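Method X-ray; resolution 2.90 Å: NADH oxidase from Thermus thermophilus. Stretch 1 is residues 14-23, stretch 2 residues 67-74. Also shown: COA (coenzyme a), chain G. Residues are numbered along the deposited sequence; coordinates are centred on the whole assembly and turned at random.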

ATOM      1  N   GLY A  14     -11.721 -22.128  13.322  1.00 49.90           N
ATOM      2  CA  GLY A  14     -11.342 -23.262  14.157  1.00 43.57           C
ATOM      3  C   GLY A  14      -9.867 -23.700  14.147  1.00 46.19           C
ATOM      4  O   GLY A  14      -9.286 -23.952  15.172  1.00 40.47           O
ATOM      5  N   ALA A  15      -9.244 -23.782  12.987  1.00 45.67           N
ATOM      6  CA  ALA A  15      -7.884 -24.242  12.971  1.00 41.88           C
ATOM      7  C   ALA A  15      -6.959 -23.244  13.726  1.00 51.64           C
ATOM      8  O   ALA A  15      -6.141 -23.674  14.550  1.00 49.14           O
ATOM      9  CB  ALA A  15      -7.398 -24.538  11.529  1.00 40.97           C
ATOM     10  N   SER A  16      -7.064 -21.936  13.443  1.00 52.98           N
ATOM     11  CA  SER A  16      -6.428 -20.892  14.242  1.00 47.77           C
ATOM     12  C   SER A  16      -6.562 -21.118  15.732  1.00 48.47           C
ATOM     13  O   SER A  16      -5.572 -21.118  16.428  1.00 53.48           O
ATOM     14  CB  SER A  16      -7.181 -19.618  14.070  1.00 46.40           C
ATOM     15  OG  SER A  16      -6.934 -19.106  12.821  1.00 63.62           O
ATOM     16  N   ALA A  17      -7.790 -21.216  16.231  1.00 37.89           N
ATOM     17  CA  ALA A  17      -8.022 -21.382  17.657  1.00 41.05           C
ATOM     18  C   ALA A  17      -7.288 -22.640  18.213  1.00 54.17           C
ATOM     19  O   ALA A  17      -6.595 -22.572  19.247  1.00 47.48           O
ATOM     20  CB  ALA A  17      -9.542 -21.467  17.976  1.00 36.64           C
ATOM     21  N   ALA A  18      -7.474 -23.790  17.535  1.00 50.85           N
ATOM     22  CA  ALA A  18      -6.737 -25.008  17.851  1.00 39.32           C
ATOM     23  C   ALA A  18      -5.234 -24.750  17.872  1.00 43.03           C
ATOM     24  O   ALA A  18      -4.573 -25.109  18.790  1.00 46.50           O
ATOM     25  CB  ALA A  18      -7.057 -26.087  16.918  1.00 32.46           C
ATOM     26  N   ALA A  19      -4.664 -24.090  16.910  1.00 36.65           N
ATOM     27  CA  ALA A  19      -3.229 -24.157  16.897  1.00 43.17           C
ATOM     28  C   ALA A  19      -2.637 -23.244  17.920  1.00 47.20           C
ATOM     29  O   ALA A  19      -1.607 -23.551  18.473  1.00 47.49           O
ATOM     30  CB  ALA A  19      -2.691 -23.810  15.534  1.00 44.42           C
ATOM     31  N   LYS A  20      -3.277 -22.110  18.146  1.00 44.96           N
ATOM     32  CA  LYS A  20      -2.739 -21.076  18.987  1.00 44.92           C
ATOM     33  C   LYS A  20      -2.952 -21.538  20.413  1.00 41.62           C
ATOM     34  O   LYS A  20      -2.064 -21.433  21.218  1.00 44.16           O
ATOM     35  CB  LYS A  20      -3.469 -19.766  18.722  1.00 44.13           C
ATOM     36  CG  LYS A  20      -3.147 -18.607  19.616  1.00 38.14           C
ATOM     37  CD  LYS A  20      -1.659 -18.308  19.499  1.00 37.08           C
ATOM     38  CE  LYS A  20      -1.326 -17.059  20.248  1.00 42.33           C
ATOM     39  NZ  LYS A  20       0.114 -16.733  20.134  1.00 49.51           N
ATOM     40  N   ALA A  21      -4.114 -22.042  20.757  1.00 38.82           N
ATOM     41  CA  ALA A  21      -4.276 -22.637  22.096  1.00 43.89           C
ATOM     42  C   ALA A  21      -3.223 -23.629  22.425  1.00 43.56           C
ATOM     43  O   ALA A  21      -2.684 -23.602  23.501  1.00 36.48           O
ATOM     44  CB  ALA A  21      -5.611 -23.363  22.272  1.00 41.93           C
ATOM     45  N   LYS A  22      -2.970 -24.559  21.522  1.00 39.57           N
ATOM     46  CA  LYS A  22      -2.054 -25.622  21.866  1.00 43.49           C
ATOM     47  C   LYS A  22      -0.648 -25.077  22.040  1.00 44.38           C
ATOM     48  O   LYS A  22       0.100 -25.523  22.892  1.00 41.44           O
ATOM     49  CB  LYS A  22      -2.136 -26.779  20.873  1.00 39.48           C
ATOM     50  CG  LYS A  22      -1.227 -27.908  21.101  1.00 40.69           C
ATOM     51  CD  LYS A  22      -1.658 -28.590  22.402  1.00 49.02           C
ATOM     52  CE  LYS A  22      -0.927 -29.885  22.704  1.00 43.20           C
ATOM     53  NZ  LYS A  22      -1.771 -30.675  23.588  1.00 49.96           N
ATOM     54  N   ARG A  23      -0.300 -24.091  21.241  1.00 43.29           N
ATOM     55  CA  ARG A  23       1.019 -23.466  21.311  1.00 41.75           C
ATOM     56  C   ARG A  23       1.210 -22.799  22.649  1.00 48.64           C
ATOM     57  O   ARG A  23       2.279 -22.805  23.217  1.00 47.30           O
ATOM     58  CB  ARG A  23       1.228 -22.484  20.135  1.00 38.23           C
ATOM     59  CG  ARG A  23       2.481 -21.616  20.129  1.00 51.47           C
ATOM     60  CD  ARG A  23       2.754 -20.706  18.823  1.00 52.59           C
ATOM     61  NE  ARG A  23       2.060 -21.331  17.723  1.00 65.94           N
ATOM     62  CZ  ARG A  23       1.046 -20.793  17.024  1.00 76.25           C
ATOM     63  NH1 ARG A  23       0.620 -19.533  17.228  1.00 59.86           N
ATOM     64  NH2 ARG A  23       0.467 -21.547  16.084  1.00 70.91           N
TER
HETATM   65  N1A COA G 503       8.347 -14.494   9.918  1.00 57.88           N
HETATM   66  C2A COA G 503       8.368 -14.537  11.276  1.00 54.51           C
HETATM   67  N3A COA G 503       7.336 -15.068  12.023  1.00 60.85           N
HETATM   68  C4A COA G 503       6.186 -15.580  11.488  1.00 57.02           C
HETATM   69  C5A COA G 503       6.073 -15.553  10.008  1.00 64.44           C
HETATM   70  C6A COA G 503       7.228 -14.971   9.201  1.00 66.82           C
HETATM   71  N6A COA G 503       7.129 -14.929   7.800  1.00 57.51           N
HETATM   72  N7A COA G 503       4.879 -16.098   9.686  1.00 66.91           N
HETATM   73  C8A COA G 503       4.294 -16.408  10.869  1.00 66.65           C
HETATM   74  N9A COA G 503       5.056 -16.113  11.948  1.00 62.59           N
HETATM   75  C1B COA G 503       4.653 -16.384  13.377  1.00 74.72           C
HETATM   76  C2B COA G 503       3.387 -15.620  13.774  1.00 74.10           C
HETATM   77  O2B COA G 503       3.830 -14.307  14.169  1.00 72.95           O
HETATM   78  C3B COA G 503       2.767 -16.416  14.932  1.00 72.78           C
HETATM   79  O3B COA G 503       3.306 -15.937  16.179  1.00 76.64           O
HETATM   80  P3B COA G 503       2.978 -16.467  17.664  1.00 74.96           P
HETATM   81  O7A COA G 503       3.152 -15.195  18.483  1.00 70.02           O
HETATM   82  O8A COA G 503       1.603 -17.094  17.630  1.00 60.03           O
HETATM   83  O9A COA G 503       4.055 -17.503  17.902  1.00 81.80           O
HETATM   84  C4B COA G 503       3.272 -17.814  14.693  1.00 72.33           C
HETATM   85  O4B COA G 503       4.349 -17.749  13.723  1.00 77.60           O
HETATM   86  C5B COA G 503       2.145 -18.738  14.218  1.00 78.10           C
HETATM   87  O5B COA G 503       1.999 -18.624  12.787  1.00 88.12           O
HETATM   88  P1A COA G 503       1.571 -19.872  11.849  1.00 89.15           P
HETATM   89  O1A COA G 503       1.629 -19.327  10.454  1.00 68.70           O
HETATM   90  O2A COA G 503       2.376 -21.104  12.286  1.00 85.31           O
HETATM   91  O3A COA G 503      -0.010 -19.963  12.232  1.00 74.81           O
HETATM   92  P2A COA G 503      -0.817 -20.952  13.214  1.00 76.84           P
HETATM   93  O4A COA G 503      -1.674 -20.166  14.212  1.00 71.06           O
HETATM   94  O5A COA G 503       0.034 -22.124  13.724  1.00 75.83           O
HETATM   95  O6A COA G 503      -1.749 -21.489  11.984  1.00 77.93           O
HETATM   96  CBP COA G 503      -3.589 -22.272  10.766  1.00 69.05           C
HETATM   97  CCP COA G 503      -3.162 -21.729  12.103  1.00 73.39           C
HETATM   98  CDP COA G 503      -2.344 -22.304   9.887  1.00 57.12           C
HETATM   99  CEP COA G 503      -4.045 -23.705  10.960  1.00 56.91           C
HETATM  100  CAP COA G 503      -4.710 -21.290  10.295  1.00 73.97           C
HETATM  101  OAP COA G 503      -4.175 -19.962  10.126  1.00 71.32           O
HETATM  102  C9P COA G 503      -5.380 -21.691   9.001  1.00 75.57           C
HETATM  103  O9P COA G 503      -6.126 -22.662   8.999  1.00 72.96           O
HETATM  104  N8P COA G 503      -5.134 -21.027   7.861  1.00 77.96           N
HETATM  105  C7P COA G 503      -5.542 -21.682   6.630  1.00 70.91           C
HETATM  106  C6P COA G 503      -6.988 -21.318   6.334  1.00 64.52           C
HETATM  107  C5P COA G 503      -6.886 -19.810   6.169  1.00 74.67           C
HETATM  108  O5P COA G 503      -6.903 -19.038   7.119  1.00 80.10           O
HETATM  109  N4P COA G 503      -6.783 -19.278   4.970  1.00 80.90           N
HETATM  110  C3P COA G 503      -7.487 -17.998   4.877  1.00 80.84           C
HETATM  111  C2P COA G 503      -9.013 -18.123   5.059  1.00 70.51           C
HETATM  112  S1P COA G 503      -9.866 -18.084   3.415  1.00110.25           S
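Stretch 2 (67-74) EFRKQGVL

Stretch 1 is a length of helix, and stretch 2 is the end of another helix, a turn, and the start of a strand; F68 and the run from Q71 to V73 make the contact with the first. Residues 67-70 are still helical, and this helix runs in nearly the same direction as stretch 1. Q71 is the first residue to leave helical phi/psi, G72 follows with a positive phi of 92°, and by V73 and L74 the backbone is extended. The turn is held by its own backbone: Q71 N donates to F68 O at 2.7 Å, G72 N to R69 O at 2.7 Å, and V73 N to F68 O at 2.9 Å, so the carbonyl of F68 receives two amides as the chain turns out of the helix. The nearest alpha carbons across the contact are A18 CA with V73 CA and K22 CA with G72 CA, each pair 7.0 Å apart. One turn forward along the helix thus corresponds to one residue back in stretch 2, and over the step from G72 to V73 the two chains run in opposing senses.

Three residues cover the most surface: K22, F68 and V73. K22 points its CA-to-CB bond toward stretch 2 and lays its aliphatic chain against the turn. Its CB meets V73 CG2 at 3.8 Å, its CG lies 3.5 Å from Q71 O, and its CE approaches G72 O to 3.3 Å. A long, flexible side chain suits this place, since its methylenes pack on the turn, and K22 NZ is hydrogen-bonded elsewhere in the structure. G72 is the right residue beneath it. A beta carbon there would come within 2.7 Å of K22 CE, a clash, and at these backbone angles it would also be jammed against the carbonyl oxygen of Q71.

V73 comes next, with its CA-to-CB bond directed toward the helix and chi1 at t. V73 CG1 touches A18 CB at 4.1 Å while V73 CG2 meets K22, so the branched side chain spans two residues one helical turn apart. The methyl of A18 leaves room for the V73 side chain and gives it an apolar surface.

The CA-to-CB bond of F68 points sideways to stretch 1, but the ring end comes nearer. F68 CZ lies 4.0 Å from A15 CB, and F68 CE1 is 4.3 Å from A19 CB, which sits at the ring edge. A15 and A19 are again one turn apart, and their short side chains leave room for a bulky aromatic. The same ring also borders coenzyme A, with F68 CZ 3.6 Å from COA CEP, a methyl of the pantetheine arm. A15 and A19 touch the cofactor too: A15 CB lies 3.4 Å from COA O9P, and A19 CB 3.7 Å from COA O5A.

F68 and V73 thus pack on apolar alanine methyls, K22 lies against V73 and the carbonyls of the turn, and no clear hydrogen bond joins the two stretches. Alanines on the helix provide a low surface, F68 and V73 supply the bulk, and the stem of K22 lies against the turn.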

ATOM      1  N   GLU A  67       0.258 -33.103  10.142  1.00 59.88           N
ATOM      2  CA  GLU A  67       1.163 -32.121  10.737  1.00 54.77           C
ATOM      3  C   GLU A  67       0.537 -31.624  12.049  1.00 59.68           C
ATOM      4  O   GLU A  67       1.233 -31.433  13.043  1.00 61.53           O
ATOM      5  CB  GLU A  67       1.475 -30.986   9.807  1.00 46.81           C
ATOM      6  CG  GLU A  67       1.675 -31.404   8.383  1.00 67.55           C
ATOM      7  CD  GLU A  67       1.957 -30.228   7.390  1.00 81.36           C
ATOM      8  OE1 GLU A  67       1.006 -29.562   6.893  1.00 73.92           O
ATOM      9  OE2 GLU A  67       3.142 -29.984   7.065  1.00 74.98           O
ATOM     10  N   PHE A  68      -0.776 -31.438  12.076  1.00 49.42           N
ATOM     11  CA  PHE A  68      -1.415 -31.092  13.297  1.00 50.79           C
ATOM     12  C   PHE A  68      -1.114 -32.109  14.395  1.00 59.57           C
ATOM     13  O   PHE A  68      -0.782 -31.739  15.532  1.00 55.35           O
ATOM     14  CB  PHE A  68      -2.897 -31.043  13.084  1.00 50.03           C
ATOM     15  CG  PHE A  68      -3.417 -29.672  12.762  1.00 54.89           C
ATOM     16  CD1 PHE A  68      -3.341 -28.629  13.690  1.00 52.34           C
ATOM     17  CD2 PHE A  68      -4.004 -29.414  11.510  1.00 52.23           C
ATOM     18  CE1 PHE A  68      -3.816 -27.360  13.360  1.00 48.70           C
ATOM     19  CE2 PHE A  68      -4.473 -28.171  11.181  1.00 43.09           C
ATOM     20  CZ  PHE A  68      -4.392 -27.148  12.116  1.00 41.83           C
ATOM     21  N   ARG A  69      -1.288 -33.389  14.080  1.00 61.85           N
ATOM     22  CA  ARG A  69      -0.972 -34.420  15.030  1.00 59.80           C
ATOM     23  C   ARG A  69       0.435 -34.198  15.584  1.00 61.57           C
ATOM     24  O   ARG A  69       0.574 -33.988  16.776  1.00 58.44           O
ATOM     25  CB  ARG A  69      -1.128 -35.797  14.432  1.00 67.06           C
ATOM     26  CG  ARG A  69      -1.588 -36.868  15.451  1.00 79.93           C
ATOM     27  CD  ARG A  69      -1.204 -38.287  14.992  1.00 86.20           C
ATOM     28  NE  ARG A  69       0.136 -38.306  14.372  1.00101.71           N
ATOM     29  CZ  ARG A  69       1.256 -38.718  14.972  1.00101.77           C
ATOM     30  NH1 ARG A  69       1.212 -39.190  16.224  1.00104.26           N
ATOM     31  NH2 ARG A  69       2.416 -38.664  14.312  1.00101.44           N
ATOM     32  N   LYS A  70       1.466 -34.186  14.749  1.00 56.89           N
ATOM     33  CA  LYS A  70       2.784 -33.844  15.233  1.00 49.58           C
ATOM     34  C   LYS A  70       2.749 -32.704  16.262  1.00 52.76           C
ATOM     35  O   LYS A  70       3.541 -32.646  17.173  1.00 56.36           O
ATOM     36  CB  LYS A  70       3.744 -33.450  14.090  1.00 57.42           C
ATOM     37  CG  LYS A  70       4.662 -34.548  13.554  1.00 71.34           C
ATOM     38  CD  LYS A  70       3.875 -35.671  12.783  1.00 95.92           C
ATOM     39  CE  LYS A  70       4.773 -36.725  12.060  1.00108.35           C
ATOM     40  NZ  LYS A  70       5.540 -36.155  10.901  1.00 91.59           N
ATOM     41  N   GLN A  71       1.874 -31.727  16.112  1.00 62.93           N
ATOM     42  CA  GLN A  71       2.036 -30.534  16.945  1.00 57.83           C
ATOM     43  C   GLN A  71       1.152 -30.622  18.152  1.00 58.68           C
ATOM     44  O   GLN A  71       0.914 -29.635  18.863  1.00 59.26           O
ATOM     45  CB  GLN A  71       1.735 -29.276  16.170  1.00 50.73           C
ATOM     46  CG  GLN A  71       2.691 -28.915  15.047  1.00 66.14           C
ATOM     47  CD  GLN A  71       2.112 -27.827  14.098  1.00 82.20           C
ATOM     48  OE1 GLN A  71       1.180 -27.035  14.464  1.00 64.38           O
ATOM     49  NE2 GLN A  71       2.649 -27.802  12.855  1.00 75.67           N
ATOM     50  N   GLY A  72       0.607 -31.802  18.365  1.00 54.27           N
ATOM     51  CA  GLY A  72      -0.201 -31.999  19.548  1.00 48.70           C
ATOM     52  C   GLY A  72      -1.675 -31.754  19.372  1.00 51.03           C
ATOM     53  O   GLY A  72      -2.418 -31.677  20.414  1.00 50.39           O
ATOM     54  N   VAL A  73      -2.101 -31.611  18.096  1.00 46.77           N
ATOM     55  CA  VAL A  73      -3.518 -31.276  17.826  1.00 47.98           C
ATOM     56  C   VAL A  73      -4.233 -32.396  17.161  1.00 46.49           C
ATOM     57  O   VAL A  73      -3.747 -32.890  16.132  1.00 55.11           O
ATOM     58  CB  VAL A  73      -3.708 -29.946  17.064  1.00 46.25           C
ATOM     59  CG1 VAL A  73      -5.123 -29.676  16.864  1.00 45.73           C
ATOM     60  CG2 VAL A  73      -3.209 -28.857  17.932  1.00 44.79           C
ATOM     61  N   LEU A  74      -5.327 -32.856  17.755  1.00 34.09           N
ATOM     62  CA  LEU A  74      -6.005 -34.005  17.174  1.00 49.14           C
ATOM     63  C   LEU A  74      -7.133 -33.626  16.265  1.00 62.48           C
ATOM     64  O   LEU A  74      -8.200 -33.175  16.770  1.00 58.19           O
ATOM     65  CB  LEU A  74      -6.569 -34.978  18.205  1.00 50.11           C
ATOM     66  CG  LEU A  74      -5.383 -35.538  18.950  1.00 61.56           C
ATOM     67  CD1 LEU A  74      -5.833 -36.065  20.297  1.00 60.16           C
ATOM     68  CD2 LEU A  74      -4.510 -36.527  18.096  1.00 44.51           C
TER